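PDB 4GIO: putative lipoprotein, which is of unknown function but adopts a variant of the immunoglobulin fold and, as a putative lipoprotein, is probably anchored to a membrane by lipid. Local coordinates for residues Q11-L16 and N97-E102; L24-Q29 and E41-S46; I53-W58 and E72-L77. One frame throughout, in Å; residues are numbered along the deposited sequence.

Interaction 1. Residues Q11-L16 and N97-E102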
loop_
_atom_site.group_PDB
_atom_site.type_symbol
_atom_site.label_atom_id
_atom_site.label_comp_id
_atom_site.label_asym_id
_atom_site.label_seq_id
_atom_site.Cartn_x
_atom_site.Cartn_y
_atom_site.Cartn_z
ATOM N N GLN A 11 -6.710 -7.442 -1.891
ATOM C CA GLN A 11 -7.287 -8.514 -2.797
ATOM C C GLN A 11 -6.883 -8.402 -4.279
ATOM O O GLN A 11 -5.895 -9.019 -4.709
ATOM C CB GLN A 11 -8.845 -8.674 -2.658
ATOM C CG GLN A 11 -9.735 -7.725 -3.532
ATOM C CD GLN A 11 -10.283 -6.489 -2.758
ATOM O OE1 GLN A 11 -10.543 -6.553 -1.537
ATOM N NE2 GLN A 11 -10.486 -5.371 -3.485
ATOM N N ASN A 12 -7.655 -7.652 -5.066
ATOM C CA ASN A 12 -7.058 -6.949 -6.188
ATOM C C ASN A 12 -6.510 -5.550 -5.736
ATOM O O ASN A 12 -6.026 -4.756 -6.539
ATOM C CB ASN A 12 -8.035 -6.845 -7.348
ATOM C CG ASN A 12 -7.326 -6.531 -8.665
ATOM O OD1 ASN A 12 -6.776 -5.424 -8.835
ATOM N ND2 ASN A 12 -7.308 -7.508 -9.601
ATOM N N THR A 13 -6.596 -5.273 -4.434
ATOM C CA THR A 13 -6.065 -4.034 -3.869
ATOM C C THR A 13 -4.596 -4.162 -3.474
ATOM O O THR A 13 -3.766 -3.285 -3.785
ATOM C CB THR A 13 -6.898 -3.595 -2.667
ATOM O OG1 THR A 13 -8.278 -3.501 -3.059
ATOM C CG2 THR A 13 -6.448 -2.248 -2.167
ATOM N N VAL A 14 -4.254 -5.263 -2.789
ATOM C CA VAL A 14 -2.856 -5.493 -2.481
ATOM C C VAL A 14 -2.368 -6.673 -3.312
ATOM O O VAL A 14 -2.970 -7.729 -3.285
ATOM C CB VAL A 14 -2.655 -5.743 -1.009
ATOM C CG1 VAL A 14 -1.087 -5.717 -0.663
ATOM C CG2 VAL A 14 -3.407 -4.753 -0.228
ATOM N N ILE A 15 -1.340 -6.465 -4.123
ATOM C CA ILE A 15 -0.859 -7.499 -5.019
ATOM C C ILE A 15 0.540 -7.923 -4.519
ATOM O O ILE A 15 1.490 -7.124 -4.566
ATOM C CB ILE A 15 -0.695 -6.935 -6.421
ATOM C CG1 ILE A 15 -2.065 -6.395 -6.877
ATOM C CG2 ILE A 15 -0.180 -8.049 -7.392
ATOM C CD1 ILE A 15 -1.929 -5.377 -7.983
ATOM N N LEU A 16 0.666 -9.161 -4.080
ATOM C CA LEU A 16 1.954 -9.697 -3.538
ATOM C C LEU A 16 2.689 -10.537 -4.539
ATOM O O LEU A 16 2.090 -11.375 -5.188
ATOM C CB LEU A 16 1.650 -10.578 -2.317
ATOM C CG LEU A 16 0.823 -10.017 -1.182
ATOM C CD1 LEU A 16 0.736 -11.110 -0.114
ATOM C CD2 LEU A 16 1.548 -8.792 -0.604
ATOM N N ASN A 97 -9.943 7.910 -4.705
ATOM C CA ASN A 97 -11.003 7.281 -3.867
ATOM C C ASN A 97 -10.678 5.833 -3.526
ATOM O O ASN A 97 -11.366 5.214 -2.739
ATOM C CB ASN A 97 -12.384 7.299 -4.573
ATOM C CG ASN A 97 -13.039 8.745 -4.618
ATOM O OD1 ASN A 97 -13.901 8.995 -5.486
ATOM N ND2 ASN A 97 -12.563 9.696 -3.769
ATOM N N ASP A 98 -9.650 5.275 -4.165
ATOM C CA ASP A 98 -9.192 3.938 -3.827
ATOM C C ASP A 98 -7.687 3.855 -4.186
ATOM O O ASP A 98 -7.086 4.845 -4.628
ATOM C CB ASP A 98 -10.047 2.926 -4.604
ATOM C CG ASP A 98 -9.929 1.463 -4.034
ATOM O OD1 ASP A 98 -9.271 1.239 -2.955
ATOM O OD2 ASP A 98 -10.451 0.538 -4.748
ATOM N N PHE A 99 -7.067 2.705 -4.000
ATOM C CA PHE A 99 -5.612 2.581 -4.242
ATOM C C PHE A 99 -5.308 1.122 -4.643
ATOM O O PHE A 99 -6.121 0.246 -4.461
ATOM C CB PHE A 99 -4.827 2.931 -2.957
ATOM C CG PHE A 99 -4.958 1.857 -1.842
ATOM C CD1 PHE A 99 -6.072 1.832 -1.012
ATOM C CD2 PHE A 99 -3.958 0.895 -1.629
ATOM C CE1 PHE A 99 -6.232 0.885 0.024
ATOM C CE2 PHE A 99 -4.082 -0.081 -0.562
ATOM C CZ PHE A 99 -5.227 -0.097 0.244
ATOM N N ARG A 100 -4.140 0.916 -5.207
ATOM C CA ARG A 100 -3.601 -0.426 -5.470
ATOM C C ARG A 100 -2.165 -0.441 -4.961
ATOM O O ARG A 100 -1.433 0.500 -5.174
ATOM C CB ARG A 100 -3.617 -0.722 -6.942
ATOM C CG ARG A 100 -3.332 -2.166 -7.305
ATOM C CD ARG A 100 -3.576 -2.433 -8.845
ATOM N NE ARG A 100 -5.032 -2.609 -9.020
ATOM C CZ ARG A 100 -5.822 -1.867 -9.796
ATOM N NH1 ARG A 100 -5.328 -0.931 -10.590
ATOM N NH2 ARG A 100 -7.129 -2.112 -9.783
ATOM N N LEU A 101 -1.780 -1.505 -4.257
ATOM C CA LEU A 101 -0.479 -1.574 -3.640
ATOM C C LEU A 101 0.243 -2.822 -4.134
ATOM O O LEU A 101 -0.242 -3.915 -3.916
ATOM C CB LEU A 101 -0.585 -1.567 -2.106
ATOM C CG LEU A 101 0.715 -1.802 -1.315
ATOM C CD1 LEU A 101 1.746 -0.658 -1.539
ATOM C CD2 LEU A 101 0.433 -1.891 0.205
ATOM N N GLU A 102 1.376 -2.661 -4.795
ATOM C CA GLU A 102 2.161 -3.847 -5.139
ATOM C C GLU A 102 3.296 -4.048 -4.108
ATOM O O GLU A 102 3.911 -3.090 -3.705
ATOM C CB GLU A 102 2.824 -3.642 -6.514
ATOM C CG GLU A 102 1.837 -3.502 -7.621
ATOM C CD GLU A 102 2.534 -3.171 -8.959
ATOM O OE1 GLU A 102 3.764 -3.141 -8.988
ATOM O OE2 GLU A 102 1.865 -2.996 -9.987
HETATM O O HOH W 1 -8.448 -1.325 -4.957
#

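Interaction 2. Residues L24-Q29 and E41-S46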
loop_
_atom_site.group_PDB
_atom_site.type_symbol
_atom_site.label_atom_id
_atom_site.label_comp_id
_atom_site.label_asym_id
_atom_site.label_seq_id
_atom_site.Cartn_x
_atom_site.Cartn_y
_atom_site.Cartn_z
ATOM N N LEU A 24 1.215 -12.284 4.524
ATOM C CA LEU A 24 1.937 -11.017 4.851
ATOM C C LEU A 24 1.020 -9.884 5.242
ATOM O O LEU A 24 1.249 -9.199 6.235
ATOM C CB LEU A 24 2.797 -10.523 3.687
ATOM C CG LEU A 24 3.730 -9.336 4.065
ATOM C CD1 LEU A 24 4.809 -9.764 5.071
ATOM C CD2 LEU A 24 4.376 -8.864 2.779
ATOM N N VAL A 25 -0.042 -9.700 4.461
ATOM C CA VAL A 25 -0.989 -8.613 4.742
ATOM C C VAL A 25 -2.034 -9.056 5.776
ATOM O O VAL A 25 -2.793 -9.974 5.509
ATOM C CB VAL A 25 -1.717 -8.168 3.442
ATOM C CG1 VAL A 25 -2.744 -7.090 3.765
ATOM C CG2 VAL A 25 -0.690 -7.648 2.423
ATOM N N LYS A 26 -2.056 -8.407 6.917
ATOM C CA LYS A 26 -2.995 -8.702 8.021
ATOM C C LYS A 26 -4.375 -8.104 7.773
ATOM O O LYS A 26 -5.409 -8.774 7.927
ATOM C CB LYS A 26 -2.407 -8.151 9.320
ATOM C CG LYS A 26 -1.325 -9.062 9.977
ATOM C CD LYS A 26 -0.682 -10.101 9.000
ATOM C CE LYS A 26 -1.262 -11.490 9.264
ATOM N NZ LYS A 26 -0.262 -12.537 9.054
ATOM N N GLN A 27 -4.392 -6.840 7.354
ATOM C CA GLN A 27 -5.631 -6.199 6.974
ATOM C C GLN A 27 -5.259 -4.865 6.321
ATOM O O GLN A 27 -4.115 -4.397 6.402
ATOM C CB GLN A 27 -6.521 -5.921 8.190
ATOM C CG GLN A 27 -5.816 -5.089 9.248
ATOM C CD GLN A 27 -6.742 -4.543 10.321
ATOM O OE1 GLN A 27 -6.848 -5.116 11.406
ATOM N NE2 GLN A 27 -7.383 -3.395 10.039
ATOM N N PHE A 28 -6.249 -4.261 5.682
ATOM C CA PHE A 28 -6.089 -2.873 5.256
ATOM C C PHE A 28 -7.382 -2.089 5.383
ATOM O O PHE A 28 -8.462 -2.635 5.476
ATOM C CB PHE A 28 -5.501 -2.810 3.861
ATOM C CG PHE A 28 -6.379 -3.340 2.807
ATOM C CD1 PHE A 28 -7.318 -2.526 2.201
ATOM C CD2 PHE A 28 -6.273 -4.665 2.413
ATOM C CE1 PHE A 28 -8.118 -3.018 1.213
ATOM C CE2 PHE A 28 -7.062 -5.155 1.407
ATOM C CZ PHE A 28 -8.005 -4.316 0.813
ATOM N N GLN A 29 -7.259 -0.788 5.408
ATOM C CA GLN A 29 -8.466 0.032 5.421
ATOM C C GLN A 29 -8.130 1.392 4.815
ATOM O O GLN A 29 -6.962 1.736 4.637
ATOM C CB GLN A 29 -8.956 0.179 6.852
ATOM C CG GLN A 29 -7.929 0.845 7.730
ATOM C CD GLN A 29 -8.251 0.694 9.168
ATOM O OE1 GLN A 29 -9.203 0.007 9.525
ATOM N NE2 GLN A 29 -7.454 1.314 10.026
ATOM N N GLU A 41 -4.149 2.452 5.267
ATOM C CA GLU A 41 -3.204 1.810 6.221
ATOM C C GLU A 41 -3.194 0.345 5.931
ATOM O O GLU A 41 -4.271 -0.253 5.807
ATOM C CB GLU A 41 -3.648 1.959 7.673
ATOM C CG GLU A 41 -3.308 3.307 8.260
ATOM C CD GLU A 41 -3.859 3.529 9.718
ATOM O OE1 GLU A 41 -3.807 4.713 10.197
ATOM O OE2 GLU A 41 -4.319 2.536 10.368
ATOM N N VAL A 42 -2.014 -0.221 5.742
ATOM C CA VAL A 42 -1.921 -1.654 5.470
ATOM C C VAL A 42 -1.067 -2.182 6.630
ATOM O O VAL A 42 -0.022 -1.617 6.928
ATOM C CB VAL A 42 -1.294 -1.932 4.115
ATOM C CG1 VAL A 42 -1.089 -3.480 3.845
ATOM C CG2 VAL A 42 -2.150 -1.295 2.954
ATOM N N ILE A 43 -1.513 -3.250 7.285
ATOM C CA ILE A 43 -0.735 -3.811 8.379
ATOM C C ILE A 43 -0.063 -5.080 7.819
ATOM O O ILE A 43 -0.724 -5.929 7.208
ATOM C CB ILE A 43 -1.607 -4.148 9.595
ATOM C CG1 ILE A 43 -2.244 -2.866 10.121
ATOM C CG2 ILE A 43 -0.714 -4.838 10.724
ATOM C CD1 ILE A 43 -3.299 -3.079 11.166
ATOM N N LEU A 44 1.251 -5.167 8.033
ATOM C CA LEU A 44 2.073 -6.268 7.536
ATOM C C LEU A 44 2.681 -7.002 8.738
ATOM O O LEU A 44 2.940 -6.373 9.768
ATOM C CB LEU A 44 3.195 -5.741 6.637
ATOM C CG LEU A 44 2.698 -4.880 5.439
ATOM C CD1 LEU A 44 3.826 -4.228 4.738
ATOM C CD2 LEU A 44 1.874 -5.692 4.399
ATOM N N ARG A 45 2.841 -8.317 8.626
ATOM C CA ARG A 45 3.701 -9.066 9.585
ATOM C C ARG A 45 4.248 -10.383 9.065
ATOM O O ARG A 45 3.596 -11.106 8.291
ATOM C CB ARG A 45 3.150 -9.278 11.006
ATOM C CG ARG A 45 1.701 -9.317 11.176
ATOM C CD ARG A 45 1.328 -10.090 12.523
ATOM N NE ARG A 45 1.092 -9.283 13.715
ATOM C CZ ARG A 45 1.984 -9.148 14.696
ATOM N NH1 ARG A 45 1.701 -8.426 15.748
ATOM N NH2 ARG A 45 3.161 -9.739 14.599
ATOM N N SER A 46 5.440 -10.683 9.546
ATOM C CA SER A 46 6.202 -11.782 9.023
ATOM C C SER A 46 6.944 -12.431 10.164
ATOM O O SER A 46 7.437 -11.743 11.051
ATOM C CB SER A 46 7.222 -11.220 8.039
ATOM O OG SER A 46 7.993 -12.302 7.536
#

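Interaction 3. Residues I53-W58 and E72-L77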
loop_
_atom_site.group_PDB
_atom_site.type_symbol
_atom_site.label_atom_id
_atom_site.label_comp_id
_atom_site.label_asym_id
_atom_site.label_seq_id
_atom_site.Cartn_x
_atom_site.Cartn_y
_atom_site.Cartn_z
ATOM N N ILE A 53 9.844 -4.281 -1.377
ATOM C CA ILE A 53 9.770 -3.061 -2.179
ATOM C C ILE A 53 8.317 -2.881 -2.565
ATOM O O ILE A 53 7.719 -3.802 -3.065
ATOM C CB ILE A 53 10.688 -3.129 -3.432
ATOM C CG1 ILE A 53 12.166 -2.918 -3.019
ATOM C CG2 ILE A 53 10.238 -2.084 -4.492
ATOM C CD1 ILE A 53 13.144 -3.487 -4.059
ATOM N N TYR A 54 7.731 -1.719 -2.277
ATOM C CA TYR A 54 6.306 -1.487 -2.620
ATOM C C TYR A 54 6.065 -0.334 -3.629
ATOM O O TYR A 54 6.918 0.580 -3.774
ATOM C CB TYR A 54 5.495 -1.282 -1.367
ATOM C CG TYR A 54 5.715 -0.023 -0.634
ATOM C CD1 TYR A 54 5.028 1.124 -0.973
ATOM C CD2 TYR A 54 6.641 0.042 0.446
ATOM C CE1 TYR A 54 5.241 2.329 -0.246
ATOM C CE2 TYR A 54 6.827 1.202 1.197
ATOM C CZ TYR A 54 6.135 2.336 0.842
ATOM O OH TYR A 54 6.322 3.486 1.496
ATOM N N LYS A 55 4.903 -0.390 -4.302
ATOM C CA LYS A 55 4.541 0.648 -5.247
ATOM C C LYS A 55 3.069 0.967 -5.115
ATOM O O LYS A 55 2.265 0.064 -5.108
ATOM C CB LYS A 55 4.815 0.179 -6.674
ATOM C CG LYS A 55 4.599 1.333 -7.728
ATOM C CD LYS A 55 5.707 2.373 -7.699
ATOM C CE LYS A 55 5.628 3.307 -8.933
ATOM N NZ LYS A 55 4.649 4.379 -8.709
ATOM N N VAL A 56 2.702 2.242 -5.071
ATOM C CA VAL A 56 1.311 2.678 -4.916
ATOM C C VAL A 56 0.758 3.260 -6.224
ATOM O O VAL A 56 1.438 4.070 -6.857
ATOM C CB VAL A 56 1.194 3.763 -3.850
ATOM C CG1 VAL A 56 -0.325 4.123 -3.652
ATOM C CG2 VAL A 56 1.820 3.242 -2.515
ATOM N N ASP A 57 -0.418 2.793 -6.632
ATOM C CA ASP A 57 -1.237 3.505 -7.665
ATOM C C ASP A 57 -2.477 4.083 -6.963
ATOM O O ASP A 57 -3.072 3.398 -6.125
ATOM C CB ASP A 57 -1.725 2.550 -8.754
ATOM C CG ASP A 57 -0.657 2.257 -9.797
ATOM O OD1 ASP A 57 0.046 3.229 -10.235
ATOM O OD2 ASP A 57 -0.508 1.050 -10.142
ATOM N N TRP A 58 -2.818 5.337 -7.236
ATOM C CA TRP A 58 -4.092 5.907 -6.720
ATOM C C TRP A 58 -5.124 5.743 -7.752
ATOM O O TRP A 58 -4.837 5.946 -8.891
ATOM C CB TRP A 58 -3.904 7.402 -6.450
ATOM C CG TRP A 58 -2.811 7.586 -5.333
ATOM C CD1 TRP A 58 -1.534 8.032 -5.495
ATOM C CD2 TRP A 58 -2.979 7.337 -3.946
ATOM N NE1 TRP A 58 -0.857 8.046 -4.282
ATOM C CE2 TRP A 58 -1.730 7.672 -3.302
ATOM C CE3 TRP A 58 -4.050 6.901 -3.171
ATOM C CZ2 TRP A 58 -1.536 7.533 -1.940
ATOM C CZ3 TRP A 58 -3.858 6.760 -1.785
ATOM C CH2 TRP A 58 -2.617 7.135 -1.182
ATOM N N GLU A 72 5.043 8.514 -6.372
ATOM C CA GLU A 72 6.197 8.127 -5.635
ATOM C C GLU A 72 6.837 6.891 -6.311
ATOM O O GLU A 72 6.170 5.974 -6.816
ATOM C CB GLU A 72 5.714 7.903 -4.197
ATOM C CG GLU A 72 6.504 6.977 -3.304
ATOM C CD GLU A 72 5.705 6.604 -2.015
ATOM O OE1 GLU A 72 4.823 5.647 -2.018
ATOM O OE2 GLU A 72 5.980 7.298 -1.013
ATOM N N ASP A 73 8.158 6.878 -6.324
ATOM C CA ASP A 73 8.916 5.769 -6.914
ATOM C C ASP A 73 8.726 4.507 -6.060
ATOM O O ASP A 73 8.162 4.606 -5.000
ATOM C CB ASP A 73 10.391 6.164 -6.878
ATOM C CG ASP A 73 11.233 5.425 -7.896
ATOM O OD1 ASP A 73 10.839 4.407 -8.485
ATOM O OD2 ASP A 73 12.346 5.907 -8.116
ATOM N N TYR A 74 9.226 3.364 -6.519
ATOM C CA TYR A 74 9.267 2.159 -5.719
ATOM C C TYR A 74 9.958 2.557 -4.421
ATOM O O TYR A 74 10.884 3.416 -4.427
ATOM C CB TYR A 74 10.048 1.075 -6.430
ATOM C CG TYR A 74 9.353 0.513 -7.645
ATOM C CD1 TYR A 74 9.591 1.051 -8.933
ATOM C CD2 TYR A 74 8.427 -0.511 -7.527
ATOM C CE1 TYR A 74 8.950 0.524 -10.069
ATOM C CE2 TYR A 74 7.710 -1.008 -8.656
ATOM C CZ TYR A 74 8.014 -0.529 -9.916
ATOM O OH TYR A 74 7.391 -1.031 -11.050
ATOM N N GLN A 75 9.470 2.013 -3.316
ATOM C CA GLN A 75 9.991 2.350 -1.976
ATOM C C GLN A 75 10.421 1.088 -1.275
ATOM O O GLN A 75 9.701 0.085 -1.287
ATOM C CB GLN A 75 8.898 2.980 -1.139
ATOM C CG GLN A 75 8.348 4.245 -1.746
ATOM C CD GLN A 75 9.352 5.368 -1.614
ATOM O OE1 GLN A 75 9.757 5.711 -0.486
ATOM N NE2 GLN A 75 9.755 5.963 -2.751
ATOM N N ALA A 76 11.535 1.143 -0.563
ATOM C CA ALA A 76 11.952 -0.026 0.239
ATOM C C ALA A 76 11.335 0.046 1.591
ATOM O O ALA A 76 11.069 1.151 2.148
ATOM C CB ALA A 76 13.503 -0.080 0.381
ATOM N N LEU A 77 11.102 -1.133 2.160
ATOM C CA LEU A 77 10.527 -1.191 3.468
ATOM C C LEU A 77 11.080 -2.411 4.154
ATOM O O LEU A 77 11.094 -3.510 3.573
ATOM C CB LEU A 77 9.006 -1.242 3.407
ATOM C CG LEU A 77 8.249 -1.536 4.708
ATOM C CD1 LEU A 77 8.325 -0.366 5.742
ATOM C CD2 LEU A 77 6.737 -1.874 4.423
HETATM O O HOH W 2 4.851 4.117 -4.478
HETATM O O HOH W 3 2.505 6.901 -6.460
HETATM O O HOH W 4 2.183 8.097 -4.425
#

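Interaction 1. Residues Q11-L16 and N97-E102
T13 meets F99 where the parallel pairing of strands 14-16 and 98-105 gives way to a bridge through one water, and a parallel edge strand is itself the odd element in an otherwise antiparallel sheet. The methyl CG2 of T13 sits over one face of the F99 ring, 3.7 Å from CG2 to the ring centroid and displaced toward the rim, a CH-pi contact. In T13, chi1 of -55° sets OG1 beside the backbone N and anti to the carbonyl carbon, while CG2 is anti to N. OG1 donates to a water that in turn donates to D98 OD2 and to the F99 carbonyl, so one water ties the loop end of 11-16 to strand 98-105. Beyond this point the backbones pair directly. L101 N gives its hydrogen to T13 O at 2.7 Å, and I15 N bonds L101 O at 2.8 Å, both close to straight; L101 thus bonds the residues on either side of V14, T13 with its N-H and I15 with its C=O.

V14 and L101 lie on the inward face, V14 CG1 standing 4.2 Å from L101 CD2, with V25 and F28 of strand 25-32 packed against V14. On the other face the R100 chain passes I15, whose CD1 touches R100 CD at 3.5 Å. A bend at chi3 (-80°) places NE beside N12, where R100 NE makes weak bonds to N12 O at 3.4 Å and to N12 OD1. The amide and guanidinium planes stand nearly perpendicular. The chemistry is therefore divided: apolar contacts on the V14 and L101 face, and on the I15 and R100 face an arginine linked to N12 by long, weak bonds.

Interaction 2. Residues L24-Q29 and E41-S46
Q27 and I43 lie side by side and point the same way, with I43 CD1 3.7 Å from Q27 CG. On the same face Q29 and E41 run alongside each other too; Q29 CG lies between its backbone N and carbonyl carbon (chi1 60°), and the extended chain beyond carries Q29 NE2 to a weak bond with E41 OE2 at 3.4 Å, amide and carboxylate planes 45° apart. Nearer L24, K26 NZ is hydrogen-bonded to S23 O; the close approach of the K26 and R45 chains is doubtful in detail.

The inner side is apolar. V25 crosses V42 and L44 obliquely, CG2 of V25 lying 3.8 Å from L44 CD2, and V42 CG2 packs on F28 CB. Between the two faces runs the ladder of the antiparallel hairpin formed by strands 25-32 and 38-44, with K26 N bonded to I43 O at 2.8 Å and a reciprocal pair joining Q29 and E41. The hairpin is thus joined by its backbone ladder and, on one face, by the apolar methyls of V25, V42 and L44, while the other face adds the Q27-I43 contact and the single weak bond from Q29 to E41.

Interaction 3. Residues I53-W58 and E72-L77
The edge of the four-stranded sheet, where strand 75-79 pairs antiparallel with strand 50-59, includes the hydrogen-bonded pair Y54 and Q75: Y54 N to Q75 O at 2.8 Å, and Q75 N back to Y54 O. Q75 CB then rests over one face of the Y54 ring, 3.7 Å from its centroid, while L77 CB comes to the ring's edge in plane. The Y54 hydroxyl reaches K89, which also forms a salt bridge with E72 OE2.

K55 lies across Y74 at about a right angle, CD above the centre of the Y74 ring at 4.0 Å from CD to the centroid. In K55, chi2 (73°) sets CD over the ring and chi4 (83°) turns NZ to the backbone of E72, with K55 NZ to E72 O at 2.9 Å. I53 CG2 touches Y74 CB at 3.7 Å on the outer side. Before the strand begins, E72 is joined to V56 by water: one water accepts from V56 N and lies 2.9 Å from E72 OE1, and another links V56 O to E72 N. Direct backbone pairing is thus replaced by solvent and a lysine tip at E72, while Y74 is held by aliphatic carbons on and beside its ring.

Interactions 1 and 3 belong to one sheet: strands 98-105 and 50-59 are neighbours in it, joined by probable hydrogen bonds from R100 N to D57 O and from E102 N to K55 O, both 2.9 Å. Interaction 2 lies in the second, three-stranded sheet, packed against the first. The two layers meet where V14 CG1 lies 3.7 Å from V25 CG2, where F99 CZ approaches F28 CD1 at 3.8 Å, and where L44 CD1 meets L77 CD2 at 3.8 Å. Interactions 2 and 3 fall on opposite sides of the chain's centre, their centres about 15 Å apart. Interaction 1 pairs the first strand with the last and encloses the other two along the sequence, consistent with a sandwich of immunoglobulin type.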